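Local coordinates for protein N-acetyltransferase (Trypanosoma brucei, PDB 3I3G) that probably catalyses the transfer of an acetyl group from acetyl-CoA to D-glucosamine 6-phosphate, a step toward UDP-N-acetylglucosamine, at residues L35-H40 against G75-S80. Numbering follows the deposited sequence.
Sequences LELLGH and GRIVGS. Unlike the reference sequence in segment 75-80: R76 (reference Gly).
Within the GNAT fold, the first helix packs on the central sheet by setting one leucine, L37, onto the backbone of strand 76-86 at a classic beta bulge, where V78 and G79 both face F69 of the neighbouring strand. The contact is small, 175 Å² over both sides, and consists mainly of van der Waals packing of a leucine against peptide groups. With CG anti to the backbone N (chi1 175°) and chi2 at 67°, L37 brings both methyls to the strand. CD2 does most of the touching: it lies 3.4 Å from G79 N, so the methyl rests on the peptide chain itself. L37 CD1 sits beside the V78 carbonyl, 3.9 Å from V78 C. The CD2 methyl also meets two side chains, I77 through CG2 (3.8 Å from L37 CD2) and S80 through CB (3.9 Å from L37 CD2). V78 CB points away from the helix and G79 has no side chain, which bares the main chain to L37. The hydroxyl of S80 is hydrogen-bonded to H34 NE2, and S33 OG bonds to I77 N; these polar links tie the preceding helical turn to the strand. Helix 31-38 thus lies over strand 76-86, with L37, L38 and H40 also touching V103 of strand 96-104, while I77 and S80 reach V68 of strand 65-71, and L38 packs on T90 of the second subunit.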
loop_
_atom_site.group_PDB
_atom_site.type_symbol
_atom_site.label_atom_id
_atom_site.label_comp_id
_atom_site.label_asym_id
_atom_site.label_seq_id
_atom_site.Cartn_x
_atom_site.Cartn_y
_atom_site.Cartn_z
ATOM N N LEU A 35 7.598 -18.358 -4.673
ATOM C CA LEU A 35 8.088 -18.191 -3.308
ATOM C C LEU A 35 9.609 -18.272 -3.268
ATOM O O LEU A 35 10.265 -17.536 -2.530
ATOM C CB LEU A 35 7.483 -19.251 -2.384
ATOM C CG LEU A 35 7.975 -19.244 -0.934
ATOM C CD1 LEU A 35 7.723 -17.891 -0.287
ATOM C CD2 LEU A 35 7.311 -20.354 -0.136
ATOM N N GLU A 36 10.164 -19.177 -4.068
ATOM C CA GLU A 36 11.609 -19.343 -4.155
ATOM C C GLU A 36 12.263 -18.056 -4.651
ATOM O O GLU A 36 13.281 -17.614 -4.116
ATOM C CB GLU A 36 11.948 -20.509 -5.085
ATOM C CG GLU A 36 13.425 -20.849 -5.157
ATOM C CD GLU A 36 13.677 -22.157 -5.878
ATOM O OE1 GLU A 36 14.856 -22.483 -6.129
ATOM O OE2 GLU A 36 12.694 -22.860 -6.193
ATOM N N LEU A 37 11.665 -17.457 -5.675
ATOM C CA LEU A 37 12.149 -16.190 -6.209
ATOM C C LEU A 37 12.145 -15.108 -5.134
ATOM O O LEU A 37 13.132 -14.394 -4.955
ATOM C CB LEU A 37 11.288 -15.748 -7.395
ATOM C CG LEU A 37 11.603 -14.376 -7.999
ATOM C CD1 LEU A 37 12.970 -14.381 -8.663
ATOM C CD2 LEU A 37 10.531 -13.976 -8.996
ATOM N N LEU A 38 11.029 -14.990 -4.422
ATOM C CA LEU A 38 10.894 -13.974 -3.383
ATOM C C LEU A 38 11.971 -14.125 -2.312
ATOM O O LEU A 38 12.267 -13.180 -1.581
ATOM C CB LEU A 38 9.499 -14.021 -2.756
ATOM C CG LEU A 38 8.336 -13.621 -3.669
ATOM C CD1 LEU A 38 6.997 -13.865 -2.986
ATOM C CD2 LEU A 38 8.462 -12.170 -4.099
ATOM N N GLY A 39 12.552 -15.316 -2.224
ATOM C CA GLY A 39 13.632 -15.571 -1.276
ATOM C C GLY A 39 14.817 -14.652 -1.509
ATOM O O GLY A 39 15.644 -14.453 -0.619
ATOM N N HIS A 40 14.898 -14.089 -2.709
ATOM C CA HIS A 40 15.992 -13.190 -3.058
ATOM C C HIS A 40 15.738 -11.773 -2.557
ATOM O O HIS A 40 16.659 -10.959 -2.477
ATOM C CB HIS A 40 16.213 -13.174 -4.573
ATOM C CG HIS A 40 16.636 -14.494 -5.135
ATOM N ND1 HIS A 40 17.939 -14.938 -5.088
ATOM C CD2 HIS A 40 15.927 -15.467 -5.756
ATOM C CE1 HIS A 40 18.017 -16.130 -5.655
ATOM N NE2 HIS A 40 16.810 -16.473 -6.070
ATOM N N GLY A 75 8.793 -23.367 -16.833
ATOM C CA GLY A 75 7.829 -22.713 -15.957
ATOM C C GLY A 75 8.472 -22.020 -14.769
ATOM O O GLY A 75 7.779 -21.577 -13.853
ATOM N N ARG A 76 9.797 -21.920 -14.778
ATOM C CA ARG A 76 10.498 -21.287 -13.665
ATOM C C ARG A 76 10.211 -19.789 -13.615
ATOM O O ARG A 76 10.308 -19.093 -14.626
ATOM C CB ARG A 76 12.007 -21.542 -13.740
ATOM C CG ARG A 76 12.714 -21.363 -12.403
ATOM C CD ARG A 76 14.179 -21.767 -12.473
ATOM N NE ARG A 76 14.990 -20.768 -13.158
ATOM C CZ ARG A 76 15.569 -19.737 -12.553
ATOM N NH1 ARG A 76 15.424 -19.566 -11.246
ATOM N NH2 ARG A 76 16.292 -18.875 -13.253
ATOM N N ILE A 77 9.845 -19.305 -12.434
ATOM C CA ILE A 77 9.534 -17.894 -12.241
ATOM C C ILE A 77 10.806 -17.115 -11.927
ATOM O O ILE A 77 11.458 -17.363 -10.912
ATOM C CB ILE A 77 8.518 -17.697 -11.099
ATOM C CG1 ILE A 77 7.267 -18.543 -11.349
ATOM C CG2 ILE A 77 8.155 -16.226 -10.957
ATOM C CD1 ILE A 77 6.467 -18.117 -12.567
ATOM N N VAL A 78 11.149 -16.169 -12.796
ATOM C CA VAL A 78 12.416 -15.452 -12.681
ATOM C C VAL A 78 12.239 -13.952 -12.462
ATOM O O VAL A 78 13.217 -13.209 -12.388
ATOM C CB VAL A 78 13.295 -15.674 -13.926
ATOM C CG1 VAL A 78 13.628 -17.150 -14.080
ATOM C CG2 VAL A 78 12.596 -15.145 -15.168
ATOM N N GLY A 79 10.989 -13.510 -12.358
ATOM C CA GLY A 79 10.699 -12.101 -12.117
ATOM C C GLY A 79 9.289 -11.893 -11.604
ATOM O O GLY A 79 8.360 -12.583 -12.023
ATOM N N SER A 80 9.127 -10.941 -10.692
ATOM C CA SER A 80 7.813 -10.651 -10.135
ATOM C C SER A 80 7.684 -9.209 -9.659
ATOM O O SER A 80 8.652 -8.604 -9.193
ATOM C CB SER A 80 7.496 -11.604 -8.981
ATOM O OG SER A 80 6.198 -11.360 -8.463
#